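Local coordinates for NAD-dependent aldehyde dehydrogenase (Sinorhizobium meliloti, PDB 3U4J), which probably oxidises aldehydes with NAD or NADP as the electron acceptor, and binds a calcium ion, at residues V32-R42 / G53-D62; G295-C303 / I343-H351. All coordinates share one frame; numbering follows the deposited sequence.

Contact 1: V32-R42 / G53-D62; sequences VDAASGSTIDR and GTWPEASADD
I40 and W55 face each other as a hydrogen-bonded pair of the antiparallel strands 39-42 and 53-56. I40 N reaches W55 O at 2.8 Å, and W55 N returns a bond to I40 O. Two residues on, past the non-hydrogen-bonded pair D41 and T54, R42 N donates to G53 O at 2.7 Å. W55 sets its CG between the backbone N and the carbonyl carbon (chi1 32°), which folds the indole back along the strand toward G53. Its CH2 meets R42 CB at 3.6 Å, its NE1 lies 3.9 Å from I40 CG2, and I40 O sits over one ring face. A CB at position 53 would run into this ring, which is why glycine suits the place. W55 NE1 bonds to E198 O, while the R42 guanidinium reaches E112 O and I347 O.

Past the strands, polar side chains take over. S38 turns OG away from its backbone N (chi1 179°) and donates to E57 OE1 at 2.5 Å, from above the carboxylate plane; the extended E57 chain carries the carboxylate there, and I40 crosses that chain at about a right angle. Small A34 tucks its CB against P56 CB at 4.0 Å. D62 is buried, yet its carboxylate is well supplied: OD2 takes A35 N on its syn side at 3.1 Å, nearly straight (166°), and OD1 takes S59 N and a water. S59 OG accepts from D62 N in return. This reciprocal pair is a capping box starting helix 60-75, and its aspartate also holds the A34-G37 type I turn, where G37 suits the positive phi. The whole is a two-stranded β-hairpin leading into a capped helix, packed on the loop of T225 in this aldehyde dehydrogenase fold.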
loop_
_atom_site.group_PDB
_atom_site.type_symbol
_atom_site.label_atom_id
_atom_site.label_comp_id
_atom_site.label_asym_id
_atom_site.label_seq_id
_atom_site.Cartn_x
_atom_site.Cartn_y
_atom_site.Cartn_z
ATOM N N VAL A 32 23.110 -2.437 -35.787
ATOM C CA VAL A 32 24.450 -2.961 -36.048
ATOM C C VAL A 32 24.400 -4.446 -36.390
ATOM O O VAL A 32 23.486 -5.155 -35.961
ATOM C CB VAL A 32 25.447 -2.745 -34.865
ATOM C CG1 VAL A 32 25.766 -1.282 -34.671
ATOM C CG2 VAL A 32 24.934 -3.354 -33.558
ATOM N N ASP A 33 25.394 -4.894 -37.161
ATOM C CA ASP A 33 25.595 -6.305 -37.439
ATOM C C ASP A 33 26.448 -6.883 -36.323
ATOM O O ASP A 33 26.982 -6.144 -35.501
ATOM C CB ASP A 33 26.346 -6.473 -38.765
ATOM C CG ASP A 33 25.565 -5.939 -39.956
ATOM O OD1 ASP A 33 24.351 -6.191 -40.043
ATOM O OD2 ASP A 33 26.184 -5.262 -40.803
ATOM N N ALA A 34 26.570 -8.206 -36.283
ATOM C CA ALA A 34 27.641 -8.809 -35.504
ATOM C C ALA A 34 28.969 -8.382 -36.117
ATOM O O ALA A 34 29.078 -8.221 -37.342
ATOM C CB ALA A 34 27.529 -10.308 -35.510
ATOM N N ALA A 35 29.988 -8.206 -35.278
ATOM C CA ALA A 35 31.324 -7.841 -35.803
ATOM C C ALA A 35 31.755 -8.809 -36.910
ATOM O O ALA A 35 32.376 -8.392 -37.917
ATOM C CB ALA A 35 32.375 -7.792 -34.678
ATOM N N SER A 36 31.399 -10.086 -36.745
ATOM C CA SER A 36 31.769 -11.128 -37.724
ATOM C C SER A 36 30.944 -11.112 -39.012
ATOM O O SER A 36 31.303 -11.794 -39.990
ATOM C CB SER A 36 31.609 -12.515 -37.108
ATOM O OG SER A 36 30.228 -12.752 -36.906
ATOM N N GLY A 37 29.814 -10.399 -38.993
ATOM C CA GLY A 37 28.860 -10.448 -40.101
ATOM C C GLY A 37 28.055 -11.732 -40.143
ATOM O O GLY A 37 27.278 -11.938 -41.079
ATOM N N SER A 38 28.251 -12.619 -39.157
ATOM C CA SER A 38 27.530 -13.905 -39.186
ATOM C C SER A 38 26.041 -13.659 -38.849
ATOM O O SER A 38 25.716 -12.731 -38.105
ATOM C CB SER A 38 28.178 -14.933 -38.241
ATOM O OG SER A 38 27.451 -16.177 -38.249
ATOM N N THR A 39 25.162 -14.444 -39.451
ATOM C CA THR A 39 23.715 -14.295 -39.256
ATOM C C THR A 39 23.055 -15.662 -39.082
ATOM O O THR A 39 23.688 -16.712 -39.303
ATOM C CB THR A 39 23.032 -13.563 -40.444
ATOM O OG1 THR A 39 23.174 -14.365 -41.619
ATOM C CG2 THR A 39 23.638 -12.168 -40.700
ATOM N N ILE A 40 21.788 -15.639 -38.668
ATOM C CA ILE A 40 20.978 -16.843 -38.441
ATOM C C ILE A 40 19.716 -16.629 -39.232
ATOM O O ILE A 40 19.168 -15.537 -39.212
ATOM C CB ILE A 40 20.583 -16.981 -36.929
ATOM C CG1 ILE A 40 21.811 -17.327 -36.090
ATOM C CG2 ILE A 40 19.479 -18.072 -36.711
ATOM C CD1 ILE A 40 21.659 -16.963 -34.617
ATOM N N ASP A 41 19.270 -17.641 -39.951
ATOM C CA ASP A 41 18.014 -17.547 -40.685
ATOM C C ASP A 41 16.901 -18.230 -39.883
ATOM O O ASP A 41 17.153 -19.193 -39.149
ATOM C CB ASP A 41 18.122 -18.285 -42.029
ATOM C CG ASP A 41 19.041 -17.588 -43.048
ATOM O OD1 ASP A 41 19.382 -16.396 -42.924
ATOM O OD2 ASP A 41 19.402 -18.259 -44.036
ATOM N N ARG A 42 15.678 -17.749 -40.070
ATOM C CA ARG A 42 14.481 -18.412 -39.563
ATOM C C ARG A 42 13.604 -18.855 -40.738
ATOM O O ARG A 42 13.156 -18.032 -41.530
ATOM C CB ARG A 42 13.652 -17.466 -38.649
ATOM C CG ARG A 42 12.327 -18.055 -38.204
ATOM C CD ARG A 42 12.524 -19.402 -37.522
ATOM N NE ARG A 42 11.345 -19.801 -36.746
ATOM C CZ ARG A 42 11.115 -21.035 -36.296
ATOM N NH1 ARG A 42 11.976 -22.017 -36.566
ATOM N NH2 ARG A 42 10.005 -21.292 -35.595
ATOM N N GLY A 53 12.988 -14.606 -41.773
ATOM C CA GLY A 53 13.796 -13.626 -41.083
ATOM C C GLY A 53 15.258 -14.015 -41.008
ATOM O O GLY A 53 15.595 -15.200 -41.025
ATOM N N THR A 54 16.121 -13.015 -40.924
ATOM C CA THR A 54 17.521 -13.239 -40.563
ATOM C C THR A 54 18.056 -12.117 -39.709
ATOM O O THR A 54 17.703 -10.951 -39.891
ATOM C CB THR A 54 18.495 -13.608 -41.781
ATOM O OG1 THR A 54 19.641 -12.735 -41.851
ATOM C CG2 THR A 54 17.802 -13.792 -43.105
ATOM N N TRP A 55 18.866 -12.497 -38.727
ATOM C CA TRP A 55 19.410 -11.557 -37.772
ATOM C C TRP A 55 20.817 -11.990 -37.410
ATOM O O TRP A 55 21.184 -13.146 -37.669
ATOM C CB TRP A 55 18.529 -11.490 -36.491
ATOM C CG TRP A 55 17.865 -12.778 -36.173
ATOM C CD1 TRP A 55 18.428 -13.858 -35.571
ATOM C CD2 TRP A 55 16.525 -13.143 -36.483
ATOM N NE1 TRP A 55 17.532 -14.873 -35.481
ATOM C CE2 TRP A 55 16.342 -14.459 -36.024
ATOM C CE3 TRP A 55 15.458 -12.482 -37.104
ATOM C CZ2 TRP A 55 15.138 -15.137 -36.156
ATOM C CZ3 TRP A 55 14.239 -13.151 -37.224
ATOM C CH2 TRP A 55 14.093 -14.465 -36.754
ATOM N N PRO A 56 21.585 -11.105 -36.755
ATOM C CA PRO A 56 22.967 -11.444 -36.482
ATOM C C PRO A 56 23.113 -12.617 -35.532
ATOM O O PRO A 56 22.205 -12.907 -34.709
ATOM C CB PRO A 56 23.526 -10.174 -35.827
ATOM C CG PRO A 56 22.702 -9.074 -36.400
ATOM C CD PRO A 56 21.305 -9.692 -36.435
ATOM N N GLU A 57 24.248 -13.296 -35.671
ATOM C CA GLU A 57 24.648 -14.294 -34.713
ATOM C C GLU A 57 25.668 -13.598 -33.840
ATOM O O GLU A 57 26.827 -13.462 -34.246
ATOM C CB GLU A 57 25.272 -15.500 -35.429
ATOM C CG GLU A 57 25.845 -16.533 -34.460
ATOM C CD GLU A 57 26.603 -17.690 -35.157
ATOM O OE1 GLU A 57 26.682 -17.749 -36.416
ATOM O OE2 GLU A 57 27.134 -18.533 -34.405
ATOM N N ALA A 58 25.258 -13.139 -32.654
ATOM C CA ALA A 58 26.166 -12.340 -31.829
ATOM C C ALA A 58 27.289 -13.193 -31.243
ATOM O O ALA A 58 27.073 -14.343 -30.862
ATOM C CB ALA A 58 25.414 -11.605 -30.696
ATOM N N SER A 59 28.473 -12.594 -31.186
ATOM C CA SER A 59 29.604 -13.128 -30.448
ATOM C C SER A 59 29.491 -12.635 -28.999
ATOM O O SER A 59 28.750 -11.676 -28.716
ATOM C CB SER A 59 30.904 -12.571 -31.064
ATOM O OG SER A 59 31.090 -11.241 -30.595
ATOM N N ALA A 60 30.249 -13.259 -28.096
ATOM C CA ALA A 60 30.340 -12.791 -26.703
ATOM C C ALA A 60 30.704 -11.313 -26.634
ATOM O O ALA A 60 30.152 -10.563 -25.822
ATOM C CB ALA A 60 31.364 -13.648 -25.880
ATOM N N ASP A 61 31.623 -10.879 -27.494
ATOM C CA ASP A 61 32.004 -9.468 -27.512
ATOM C C ASP A 61 30.891 -8.527 -27.989
ATOM O O ASP A 61 30.800 -7.400 -27.512
ATOM C CB ASP A 61 33.256 -9.256 -28.369
ATOM C CG ASP A 61 34.528 -9.764 -27.673
ATOM O OD1 ASP A 61 34.695 -9.491 -26.464
ATOM O OD2 ASP A 61 35.356 -10.426 -28.335
ATOM N N ASP A 62 30.093 -8.961 -28.959
ATOM C CA ASP A 62 28.931 -8.170 -29.402
ATOM C C ASP A 62 27.989 -7.921 -28.205
ATOM O O ASP A 62 27.520 -6.802 -28.011
ATOM C CB ASP A 62 28.153 -8.887 -30.534
ATOM C CG ASP A 62 28.965 -9.012 -31.853
ATOM O OD1 ASP A 62 28.807 -10.053 -32.553
ATOM O OD2 ASP A 62 29.738 -8.094 -32.211
HETATM O O HOH W 1 28.145 -5.706 -32.839
HETATM O O HOH W 2 30.733 -10.987 -34.010
HETATM O O HOH W 3 29.491 -13.775 -34.512
#

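Contact 2: G295-C303 / I343-H351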
loop_
_atom_site.group_PDB
_atom_site.type_symbol
_atom_site.label_atom_id
_atom_site.label_comp_id
_atom_site.label_asym_id
_atom_site.label_seq_id
_atom_site.Cartn_x
_atom_site.Cartn_y
_atom_site.Cartn_z
ATOM N N GLY A 295 -7.327 -24.383 -23.015
ATOM C CA GLY A 295 -6.182 -24.509 -22.113
ATOM C C GLY A 295 -5.049 -25.320 -22.691
ATOM O O GLY A 295 -3.878 -25.011 -22.447
ATOM N N VAL A 296 -5.388 -26.370 -23.443
ATOM C CA VAL A 296 -4.355 -27.278 -23.968
ATOM C C VAL A 296 -3.932 -26.934 -25.402
ATOM O O VAL A 296 -2.770 -27.140 -25.776
ATOM C CB VAL A 296 -4.743 -28.796 -23.808
ATOM C CG1 VAL A 296 -5.959 -29.160 -24.638
ATOM C CG2 VAL A 296 -3.543 -29.706 -24.154
ATOM N N TYR A 297 -4.859 -26.378 -26.180
ATOM C CA TYR A 297 -4.575 -26.051 -27.582
ATOM C C TYR A 297 -4.035 -24.642 -27.847
ATOM O O TYR A 297 -3.484 -24.375 -28.922
ATOM C CB TYR A 297 -5.818 -26.284 -28.431
ATOM C CG TYR A 297 -6.339 -27.704 -28.334
ATOM C CD1 TYR A 297 -5.449 -28.778 -28.251
ATOM C CD2 TYR A 297 -7.721 -27.977 -28.327
ATOM C CE1 TYR A 297 -5.912 -30.088 -28.139
ATOM C CE2 TYR A 297 -8.192 -29.305 -28.246
ATOM C CZ TYR A 297 -7.267 -30.338 -28.154
ATOM O OH TYR A 297 -7.675 -31.643 -28.076
ATOM N N HIS A 298 -4.226 -23.738 -26.898
ATOM C CA HIS A 298 -3.724 -22.385 -27.037
ATOM C C HIS A 298 -2.240 -22.438 -27.373
ATOM O O HIS A 298 -1.464 -23.127 -26.702
ATOM C CB HIS A 298 -3.928 -21.613 -25.734
ATOM C CG HIS A 298 -3.335 -20.237 -25.758
ATOM N ND1 HIS A 298 -3.704 -19.289 -26.683
ATOM C CD2 HIS A 298 -2.380 -19.661 -24.984
ATOM C CE1 HIS A 298 -3.024 -18.176 -26.467
ATOM N NE2 HIS A 298 -2.205 -18.381 -25.449
ATOM N N ASN A 299 -1.859 -21.712 -28.418
ATOM C CA ASN A 299 -0.486 -21.704 -28.889
ATOM C C ASN A 299 0.037 -23.094 -29.226
ATOM O O ASN A 299 1.233 -23.362 -29.121
ATOM C CB ASN A 299 0.425 -21.028 -27.864
ATOM C CG ASN A 299 1.528 -20.237 -28.517
ATOM O OD1 ASN A 299 2.705 -20.343 -28.142
ATOM N ND2 ASN A 299 1.158 -19.421 -29.476
ATOM N N ALA A 300 -0.874 -23.986 -29.604
ATOM C CA ALA A 300 -0.532 -25.370 -29.923
ATOM C C ALA A 300 0.081 -26.081 -28.700
ATOM O O ALA A 300 0.901 -26.995 -28.834
ATOM C CB ALA A 300 0.386 -25.442 -31.192
ATOM N N GLY A 301 -0.357 -25.656 -27.506
ATOM C CA GLY A 301 0.135 -26.187 -26.243
ATOM C C GLY A 301 1.562 -25.818 -25.899
ATOM O O GLY A 301 2.099 -26.329 -24.914
ATOM N N GLN A 302 2.180 -24.945 -26.709
ATOM C CA GLN A 302 3.534 -24.483 -26.443
ATOM C C GLN A 302 3.393 -23.266 -25.507
ATOM O O GLN A 302 3.511 -22.103 -25.928
ATOM C CB GLN A 302 4.221 -24.079 -27.745
ATOM C CG GLN A 302 4.379 -25.235 -28.743
ATOM C CD GLN A 302 4.659 -24.757 -30.151
ATOM O OE1 GLN A 302 3.938 -23.905 -30.715
ATOM N NE2 GLN A 302 5.663 -25.314 -30.737
ATOM N N CYS A 303 3.131 -23.553 -24.235
ATOM C CA CYS A 303 2.647 -22.508 -23.312
ATOM C C CYS A 303 2.867 -22.986 -21.891
ATOM O O CYS A 303 2.394 -24.071 -21.498
ATOM C CB CYS A 303 1.153 -22.227 -23.561
ATOM S SG CYS A 303 0.486 -21.009 -22.409
ATOM N N ILE A 343 -5.232 -22.928 -34.225
ATOM C CA ILE A 343 -4.063 -23.621 -33.712
ATOM C C ILE A 343 -3.035 -23.700 -34.848
ATOM O O ILE A 343 -3.361 -24.130 -35.940
ATOM C CB ILE A 343 -4.388 -25.060 -33.236
ATOM C CG1 ILE A 343 -5.503 -25.074 -32.187
ATOM C CG2 ILE A 343 -3.105 -25.790 -32.694
ATOM C CD1 ILE A 343 -6.105 -26.439 -31.992
ATOM N N GLY A 344 -1.808 -23.261 -34.583
ATOM C CA GLY A 344 -0.776 -23.192 -35.623
ATOM C C GLY A 344 0.285 -24.278 -35.561
ATOM O O GLY A 344 -0.016 -25.449 -35.300
ATOM N N ALA A 345 1.529 -23.889 -35.822
ATOM C CA ALA A 345 2.587 -24.854 -36.109
ATOM C C ALA A 345 3.421 -25.140 -34.873
ATOM O O ALA A 345 3.436 -24.329 -33.934
ATOM C CB ALA A 345 3.490 -24.313 -37.268
HETATM N N MSE A 346 4.110 -26.282 -34.874
HETATM C CA MSE A 346 5.179 -26.557 -33.914
HETATM C C MSE A 346 6.372 -25.657 -34.273
HETATM O O MSE A 346 6.637 -25.423 -35.461
HETATM C CB MSE A 346 5.651 -28.026 -33.999
HETATM C CG MSE A 346 4.653 -29.106 -33.588
HETATM SE SE MSE A 346 4.219 -29.055 -31.648
HETATM C CE MSE A 346 2.777 -27.785 -31.805
ATOM N N ILE A 347 7.109 -25.193 -33.265
ATOM C CA ILE A 347 8.191 -24.225 -33.494
ATOM C C ILE A 347 9.354 -24.779 -34.366
ATOM O O ILE A 347 9.965 -24.030 -35.153
ATOM C CB ILE A 347 8.742 -23.675 -32.161
ATOM C CG1 ILE A 347 9.523 -22.371 -32.392
ATOM C CG2 ILE A 347 9.603 -24.730 -31.427
ATOM C CD1 ILE A 347 8.653 -21.166 -32.715
ATOM N N SER A 348 9.652 -26.076 -34.226
ATOM C CA SER A 348 10.788 -26.649 -34.941
ATOM C C SER A 348 10.599 -28.149 -35.144
ATOM O O SER A 348 9.721 -28.764 -34.528
ATOM C CB SER A 348 12.111 -26.379 -34.220
ATOM O OG SER A 348 12.213 -27.178 -33.050
ATOM N N GLU A 349 11.399 -28.727 -36.035
ATOM C CA GLU A 349 11.335 -30.180 -36.240
ATOM C C GLU A 349 11.806 -30.889 -34.959
ATOM O O GLU A 349 11.205 -31.879 -34.552
ATOM C CB GLU A 349 12.164 -30.598 -37.483
ATOM C CG GLU A 349 12.344 -32.123 -37.659
ATOM C CD GLU A 349 11.092 -32.845 -38.169
ATOM O OE1 GLU A 349 10.423 -32.331 -39.089
ATOM O OE2 GLU A 349 10.784 -33.957 -37.657
ATOM N N ALA A 350 12.852 -30.369 -34.314
ATOM C CA ALA A 350 13.337 -30.965 -33.049
ATOM C C ALA A 350 12.228 -30.932 -31.988
ATOM O O ALA A 350 11.998 -31.929 -31.280
ATOM C CB ALA A 350 14.620 -30.263 -32.530
ATOM N N HIS A 351 11.493 -29.820 -31.917
ATOM C CA HIS A 351 10.415 -29.746 -30.932
ATOM C C HIS A 351 9.275 -30.712 -31.253
ATOM O O HIS A 351 8.787 -31.392 -30.357
ATOM C CB HIS A 351 9.884 -28.318 -30.771
ATOM C CG HIS A 351 8.931 -28.175 -29.629
ATOM N ND1 HIS A 351 9.341 -28.214 -28.318
ATOM C CD2 HIS A 351 7.586 -28.015 -29.601
ATOM C CE1 HIS A 351 8.290 -28.078 -27.526
ATOM N NE2 HIS A 351 7.211 -27.962 -28.280
#
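The backbones come closest at A300 and I343, whose CA atoms are 5.5 Å apart, where the chain leaving helix 285-297 winds through three successive positive-phi residues, N299 to G301, and no clear hydrogen bond joins the two segments. Packing therefore carries the contact. I343 straddles its partners: CG2, anti to the backbone N, rests on A300 CB at 3.8 Å, while the CG1 arm beside the N (chi1 -56°) brings CD1 to Y297 CB at 3.6 Å. A branched side chain suits this double role, and A300 is small enough to be approached from two directions. The second neighbour is the selenomethionine M346, bent at chi2 and chi3 so that its CE methyl presses on A300 CB at 3.4 Å, a tight fit.

The extended Q302 chain lies across M346 and H351, which sit next to each other on one side of its amide. Its CD lies 3.9 Å from M346 CE, and its amide slides past the imidazole, the planes 38° apart; H351 NE2 itself bonds to F404 O. An alanine in place of Q302 would probably leave a gap over M346 and H351 and deprive the buried A345-I347 backbone of its amide neighbour.

Around this core, Y297 and M346 lie against strand 383-390, M346 also packs on helix 349-364, W171 touches Q302, and W504 of a second subunit packs on Y297 and I343.

From the N terminus, contact 1 comes first: residues 32-42 meet 53-62 after a short connection that includes E50, which with L17 forms the calcium site. Contact 2 follows much later, when 343-351 returns to 295-303 across 39 intervening residues. The two loops stand in series, neither enclosing nor crossing the other, with centres about 27 Å apart. Contact 1 pairs the two strands of the hairpin 39-43/51-56 and ties the turn before the first of them to the start of helix 60-75; contact 2 ties the end of helix 285-297 to the start of helix 349-364. They nevertheless touch through one long side chain: R42 NH2 lies 2.8 Å from I347 O, a probable hydrogen bond joining the hairpin to the second region.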